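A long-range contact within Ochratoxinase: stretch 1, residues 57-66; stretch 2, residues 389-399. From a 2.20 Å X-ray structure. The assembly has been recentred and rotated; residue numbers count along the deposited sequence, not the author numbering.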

ATOM      1  N   ARG A  57     -50.765 -34.598 -17.986  1.00 27.66           N
ATOM      2  CA  ARG A  57     -51.393 -35.487 -17.034  1.00 27.61           C
ATOM      3  C   ARG A  57     -50.322 -36.226 -16.292  1.00 26.35           C
ATOM      4  O   ARG A  57     -49.566 -36.959 -16.888  1.00 27.40           O
ATOM      5  CB  ARG A  57     -52.312 -36.460 -17.786  1.00 30.12           C
ATOM      6  CG  ARG A  57     -53.620 -35.780 -18.089  1.00 31.19           C
ATOM      7  CD  ARG A  57     -54.563 -36.599 -18.910  1.00 33.67           C
ATOM      8  NE  ARG A  57     -55.535 -35.715 -19.572  1.00 34.59           N
ATOM      9  CZ  ARG A  57     -56.622 -35.220 -18.979  1.00 35.46           C
ATOM     10  NH1 ARG A  57     -56.922 -35.516 -17.707  1.00 34.84           N
ATOM     11  NH2 ARG A  57     -57.433 -34.420 -19.654  1.00 36.90           N
ATOM     12  N   VAL A  58     -50.266 -36.044 -14.980  1.00 24.56           N
ATOM     13  CA  VAL A  58     -49.210 -36.623 -14.168  1.00 23.55           C
ATOM     14  C   VAL A  58     -49.788 -37.269 -12.915  1.00 23.35           C
ATOM     15  O   VAL A  58     -50.843 -36.866 -12.441  1.00 22.84           O
ATOM     16  CB  VAL A  58     -48.166 -35.542 -13.749  1.00 22.06           C
ATOM     17  CG1 VAL A  58     -47.582 -34.869 -14.978  1.00 22.08           C
ATOM     18  CG2 VAL A  58     -48.780 -34.500 -12.823  1.00 21.13           C
ATOM     19  N   PRO A  59     -49.083 -38.266 -12.366  1.00 23.52           N
ATOM     20  CA  PRO A  59     -49.604 -38.943 -11.172  1.00 24.02           C
ATOM     21  C   PRO A  59     -49.577 -38.066  -9.939  1.00 22.61           C
ATOM     22  O   PRO A  59     -50.531 -38.067  -9.175  1.00 23.00           O
ATOM     23  CB  PRO A  59     -48.663 -40.146 -10.984  1.00 24.99           C
ATOM     24  CG  PRO A  59     -47.904 -40.281 -12.261  1.00 25.29           C
ATOM     25  CD  PRO A  59     -47.876 -38.915 -12.898  1.00 23.96           C
ATOM     26  N   VAL A  60     -48.496 -37.310  -9.757  1.00 21.37           N
ATOM     27  CA  VAL A  60     -48.315 -36.489  -8.560  1.00 20.13           C
ATOM     28  C   VAL A  60     -47.790 -35.110  -8.911  1.00 18.60           C
ATOM     29  O   VAL A  60     -46.821 -34.985  -9.655  1.00 18.19           O
ATOM     30  CB  VAL A  60     -47.338 -37.157  -7.558  1.00 20.29           C
ATOM     31  CG1 VAL A  60     -47.122 -36.277  -6.337  1.00 19.42           C
ATOM     32  CG2 VAL A  60     -47.876 -38.516  -7.135  1.00 21.99           C
ATOM     33  N   LEU A  61     -48.402 -34.090  -8.316  1.00 17.61           N
ATOM     34  CA  LEU A  61     -47.966 -32.721  -8.493  1.00 16.55           C
ATOM     35  C   LEU A  61     -47.756 -32.051  -7.134  1.00 16.27           C
ATOM     36  O   LEU A  61     -48.533 -32.283  -6.192  1.00 16.88           O
ATOM     37  CB  LEU A  61     -49.002 -31.943  -9.287  1.00 16.57           C
ATOM     38  CG  LEU A  61     -48.527 -30.683  -9.987  1.00 15.80           C
ATOM     39  CD1 LEU A  61     -47.673 -31.004 -11.207  1.00 15.76           C
ATOM     40  CD2 LEU A  61     -49.728 -29.830 -10.394  1.00 16.14           C
ATOM     41  N   MET A  62     -46.720 -31.223  -7.040  1.00 15.52           N
ATOM     42  CA  MET A  62     -46.389 -30.527  -5.800  1.00 15.40           C
ATOM     43  C   MET A  62     -45.577 -29.277  -6.088  1.00 14.68           C
ATOM     44  O   MET A  62     -45.146 -29.058  -7.237  1.00 14.56           O
ATOM     45  CB  MET A  62     -45.620 -31.467  -4.867  1.00 16.07           C
ATOM     46  CG  MET A  62     -44.289 -31.984  -5.401  1.00 16.04           C
ATOM     47  SD  MET A  62     -43.370 -32.926  -4.155  1.00 16.96           S
ATOM     48  CE  MET A  62     -42.733 -31.588  -3.137  1.00 16.36           C
ATOM     49  N   PRO A  63     -45.357 -28.444  -5.070  1.00 14.49           N
ATOM     50  CA  PRO A  63     -44.475 -27.297  -5.292  1.00 14.12           C
ATOM     51  C   PRO A  63     -43.048 -27.702  -5.546  1.00 13.58           C
ATOM     52  O   PRO A  63     -42.594 -28.744  -5.066  1.00 13.60           O
ATOM     53  CB  PRO A  63     -44.545 -26.515  -3.964  1.00 14.44           C
ATOM     54  CG  PRO A  63     -45.692 -27.086  -3.214  1.00 15.08           C
ATOM     55  CD  PRO A  63     -45.819 -28.501  -3.682  1.00 15.21           C
ATOM     56  N   GLY A  64     -42.338 -26.887  -6.312  1.00 13.36           N
ATOM     57  CA  GLY A  64     -40.887 -27.057  -6.451  1.00 13.28           C
ATOM     58  C   GLY A  64     -40.197 -27.003  -5.082  1.00 12.95           C
ATOM     59  O   GLY A  64     -40.628 -26.265  -4.195  1.00 13.14           O
ATOM     60  N   LEU A  65     -39.148 -27.802  -4.921  1.00 12.96           N
ATOM     61  CA  LEU A  65     -38.493 -27.960  -3.633  1.00 13.24           C
ATOM     62  C   LEU A  65     -37.483 -26.851  -3.360  1.00 13.05           C
ATOM     63  O   LEU A  65     -36.840 -26.348  -4.276  1.00 12.75           O
ATOM     64  CB  LEU A  65     -37.798 -29.308  -3.578  1.00 13.63           C
ATOM     65  CG  LEU A  65     -38.707 -30.528  -3.556  1.00 14.24           C
ATOM     66  CD1 LEU A  65     -37.930 -31.758  -3.986  1.00 14.58           C
ATOM     67  CD2 LEU A  65     -39.287 -30.693  -2.149  1.00 14.96           C
ATOM     68  N   TRP A  66     -37.365 -26.492  -2.083  1.00 13.65           N
ATOM     69  CA  TRP A  66     -36.359 -25.546  -1.599  1.00 13.66           C
ATOM     70  C   TRP A  66     -35.296 -26.297  -0.807  1.00 13.90           C
ATOM     71  O   TRP A  66     -35.591 -27.281  -0.137  1.00 14.90           O
ATOM     72  CB  TRP A  66     -36.949 -24.548  -0.637  1.00 14.18           C
ATOM     73  CG  TRP A  66     -37.679 -23.414  -1.244  1.00 14.07           C
ATOM     74  CD1 TRP A  66     -38.804 -23.477  -1.987  1.00 14.08           C
ATOM     75  CD2 TRP A  66     -37.396 -22.023  -1.060  1.00 14.15           C
ATOM     76  NE1 TRP A  66     -39.210 -22.207  -2.337  1.00 14.07           N
ATOM     77  CE2 TRP A  66     -38.357 -21.301  -1.775  1.00 14.19           C
ATOM     78  CE3 TRP A  66     -36.403 -21.321  -0.375  1.00 14.67           C
ATOM     79  CZ2 TRP A  66     -38.345 -19.917  -1.848  1.00 14.52           C
ATOM     80  CZ3 TRP A  66     -36.413 -19.940  -0.427  1.00 14.93           C
ATOM     81  CH2 TRP A  66     -37.389 -19.256  -1.151  1.00 14.92           C
TER
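Stretch 2, residues 389-399: ADVIALEENPL

The apolar centre of the contact is built from side chains that share one face of a two-stranded antiparallel pairing: Val60 and Met62 from stretch 1, Ile392 and Leu394 from stretch 2. Met62 CG lies 3.6 Å from Ile392 CG1, and Met62 SD lies 3.9 Å from Leu394 CD1, so the methionine, with chi1 p and chi2 t, touches both stretch 2 residues on this face. Val60 CB and Leu394 CB are 4.0 Å apart. Val60 and Ile392 each lose 87 Å² to the other stretch, the largest values in a contact that buries 659 Å² in all.

Leu61 and Ala393 point to the other face. Leu61, chi1 t and chi2 p, brings CD1 to 3.5 Å from Val391 CG1 and to 4.0 Å from Ala393 CB; the same alanine CB is met by Val58 CG1 at 3.7 Å. The apolar packing extends to Leu65 CD1, 4.1 Å from Ile392 CD1, and, near the other end, to Pro398 CD, 4.0 Å from Val60 CG1.

Between these two layers of side chains, residues 391-394 form an extended strand, with phi between -141° and -113° and psi between 136° and 153°. It runs against strand 60-63 at 151° between N-to-C directions, with a closest axial approach of 4.7 Å. The register pairs Val60 with Leu394, Leu61 with Ala393, Met62 with Ile392 and Pro63 with Val391. CA-CA distances alternate accordingly: 5.0 Å for Val60-Leu394 and 5.6 Å for Met62-Ile392, the hydrogen-bonded pairs, against 4.5 Å for both Leu61-Ala393 and Pro63-Val391.

Met62 and Ile392 bond reciprocally, Met62 N to Ile392 O at 3.0 Å and Ile392 N to Met62 O at 2.9 Å. Leu394 N donates to Val60 O at 2.8 Å and 166°, whereas the return bond from Val60 N to Leu394 O is weak, at 3.3 Å and 134°. Ala393 CA also approaches Val60 O, at 3.2 Å, in a CA-H...O contact.

At one polar edge, Gly64 N donates to Asp390 O at 2.9 Å and 175°, continuing the ladder past Pro63, whose ring nitrogen carries no hydrogen to donate. At the other, the exposed Pro59 sets CD 3.4 Å from Leu394 O and CG 3.6 Å from Glu395 O. The side chains of Glu395 and Glu396 start away from stretch 1, yet the backbone still touches it: Glu396 O is 3.7 Å from Val60 CG2. Beyond them, Asn397 OD1 accepts from Leu399 N at 3.0 Å within stretch 2.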

ATOM      1  N   ALA A 389     -45.383 -20.000 -10.196  1.00 19.60           N
ATOM      2  CA  ALA A 389     -45.512 -21.312 -10.837  1.00 19.14           C
ATOM      3  C   ALA A 389     -44.198 -22.069 -10.823  1.00 17.71           C
ATOM      4  O   ALA A 389     -43.597 -22.305 -11.857  1.00 17.48           O
ATOM      5  CB  ALA A 389     -46.042 -21.150 -12.256  1.00 19.93           C
ATOM      6  N   ASP A 390     -43.763 -22.426  -9.616  1.00 16.70           N
ATOM      7  CA  ASP A 390     -42.632 -23.334  -9.390  1.00 15.74           C
ATOM      8  C   ASP A 390     -43.248 -24.680  -8.971  1.00 16.07           C
ATOM      9  O   ASP A 390     -43.761 -24.820  -7.849  1.00 15.84           O
ATOM     10  CB  ASP A 390     -41.726 -22.811  -8.282  1.00 14.77           C
ATOM     11  CG  ASP A 390     -40.973 -21.560  -8.670  1.00 14.40           C
ATOM     12  OD1 ASP A 390     -41.269 -20.992  -9.754  1.00 15.09           O
ATOM     13  OD2 ASP A 390     -40.056 -21.171  -7.930  1.00 13.27           O
ATOM     14  N   VAL A 391     -43.281 -25.628  -9.909  1.00 16.50           N
ATOM     15  CA  VAL A 391     -44.155 -26.794  -9.792  1.00 17.05           C
ATOM     16  C   VAL A 391     -43.394 -27.973 -10.313  1.00 17.35           C
ATOM     17  O   VAL A 391     -42.733 -27.876 -11.353  1.00 17.45           O
ATOM     18  CB  VAL A 391     -45.466 -26.604 -10.614  1.00 17.89           C
ATOM     19  CG1 VAL A 391     -46.403 -27.795 -10.445  1.00 18.71           C
ATOM     20  CG2 VAL A 391     -46.181 -25.325 -10.217  1.00 17.79           C
ATOM     21  N   ILE A 392     -43.463 -29.089  -9.600  1.00 17.66           N
ATOM     22  CA  ILE A 392     -42.841 -30.310 -10.098  1.00 18.22           C
ATOM     23  C   ILE A 392     -43.819 -31.480 -10.117  1.00 19.44           C
ATOM     24  O   ILE A 392     -44.744 -31.555  -9.295  1.00 19.17           O
ATOM     25  CB  ILE A 392     -41.564 -30.676  -9.312  1.00 17.61           C
ATOM     26  CG1 ILE A 392     -41.862 -30.956  -7.831  1.00 17.63           C
ATOM     27  CG2 ILE A 392     -40.541 -29.566  -9.447  1.00 16.80           C
ATOM     28  CD1 ILE A 392     -40.700 -31.571  -7.065  1.00 17.36           C
ATOM     29  N   ALA A 393     -43.595 -32.381 -11.062  1.00 20.62           N
ATOM     30  CA  ALA A 393     -44.391 -33.587 -11.168  1.00 22.47           C
ATOM     31  C   ALA A 393     -43.538 -34.787 -10.858  1.00 23.52           C
ATOM     32  O   ALA A 393     -42.367 -34.846 -11.235  1.00 22.82           O
ATOM     33  CB  ALA A 393     -45.000 -33.722 -12.551  1.00 23.16           C
ATOM     34  N   LEU A 394     -44.155 -35.754 -10.195  1.00 25.59           N
ATOM     35  CA  LEU A 394     -43.492 -36.994  -9.835  1.00 27.51           C
ATOM     36  C   LEU A 394     -44.232 -38.189 -10.371  1.00 30.36           C
ATOM     37  O   LEU A 394     -45.453 -38.144 -10.573  1.00 31.25           O
ATOM     38  CB  LEU A 394     -43.413 -37.118  -8.314  1.00 27.33           C
ATOM     39  CG  LEU A 394     -42.262 -36.410  -7.616  1.00 26.28           C
ATOM     40  CD1 LEU A 394     -42.625 -34.989  -7.336  1.00 25.23           C
ATOM     41  CD2 LEU A 394     -41.872 -37.087  -6.316  1.00 27.06           C
ATOM     42  N   GLU A 395     -43.490 -39.266 -10.588  1.00 32.98           N
ATOM     43  CA  GLU A 395     -44.059 -40.520 -11.051  1.00 36.36           C
ATOM     44  C   GLU A 395     -44.691 -41.307  -9.904  1.00 36.92           C
ATOM     45  O   GLU A 395     -45.625 -42.044 -10.133  1.00 38.55           O
ATOM     46  CB  GLU A 395     -42.979 -41.356 -11.698  1.00 39.07           C
ATOM     47  CG  GLU A 395     -43.384 -42.172 -12.926  1.00 43.23           C
ATOM     48  CD  GLU A 395     -42.165 -42.703 -13.718  1.00 45.77           C
ATOM     49  OE1 GLU A 395     -41.025 -42.213 -13.473  1.00 45.56           O
ATOM     50  OE2 GLU A 395     -42.329 -43.625 -14.580  1.00 48.63           O
ATOM     51  N   GLU A 396     -44.187 -41.148  -8.681  1.00 36.28           N
ATOM     52  CA  GLU A 396     -44.712 -41.882  -7.518  1.00 36.65           C
ATOM     53  C   GLU A 396     -45.027 -40.965  -6.356  1.00 33.41           C
ATOM     54  O   GLU A 396     -44.562 -39.840  -6.289  1.00 31.04           O
ATOM     55  CB  GLU A 396     -43.756 -42.974  -7.037  1.00 40.15           C
ATOM     56  CG  GLU A 396     -43.839 -44.261  -7.900  1.00 45.75           C
ATOM     57  CD  GLU A 396     -42.616 -44.614  -8.722  1.00 48.97           C
ATOM     58  OE1 GLU A 396     -41.509 -44.059  -8.483  1.00 51.28           O
ATOM     59  OE2 GLU A 396     -42.773 -45.524  -9.587  1.00 52.16           O
ATOM     60  N   ASN A 397     -45.837 -41.481  -5.443  1.00 32.64           N
ATOM     61  CA  ASN A 397     -46.343 -40.728  -4.304  1.00 31.07           C
ATOM     62  C   ASN A 397     -45.310 -40.678  -3.177  1.00 30.03           C
ATOM     63  O   ASN A 397     -45.057 -41.687  -2.528  1.00 30.11           O
ATOM     64  CB  ASN A 397     -47.636 -41.367  -3.804  1.00 32.25           C
ATOM     65  CG  ASN A 397     -48.236 -40.638  -2.634  1.00 31.93           C
ATOM     66  OD1 ASN A 397     -47.764 -39.577  -2.222  1.00 30.66           O
ATOM     67  ND2 ASN A 397     -49.248 -41.227  -2.051  1.00 33.31           N
ATOM     68  N   PRO A 398     -44.710 -39.496  -2.952  1.00 28.42           N
ATOM     69  CA  PRO A 398     -43.679 -39.377  -1.947  1.00 27.78           C
ATOM     70  C   PRO A 398     -44.194 -39.571  -0.518  1.00 28.45           C
ATOM     71  O   PRO A 398     -43.405 -39.858   0.369  1.00 28.32           O
ATOM     72  CB  PRO A 398     -43.149 -37.965  -2.167  1.00 26.31           C
ATOM     73  CG  PRO A 398     -44.314 -37.214  -2.703  1.00 26.01           C
ATOM     74  CD  PRO A 398     -45.047 -38.191  -3.561  1.00 27.35           C
ATOM     75  N   LEU A 399     -45.503 -39.440  -0.305  1.00 29.03           N
ATOM     76  CA  LEU A 399     -46.095 -39.621   1.017  1.00 29.96           C
ATOM     77  C   LEU A 399     -46.063 -41.080   1.445  1.00 32.19           C
ATOM     78  O   LEU A 399     -46.125 -41.357   2.636  1.00 32.41           O
ATOM     79  CB  LEU A 399     -47.536 -39.110   1.036  1.00 29.99           C
ATOM     80  CG  LEU A 399     -47.738 -37.668   0.592  1.00 28.60           C
ATOM     81  CD1 LEU A 399     -49.212 -37.333   0.582  1.00 29.15           C
ATOM     82  CD2 LEU A 399     -46.980 -36.714   1.493  1.00 27.65           C
TER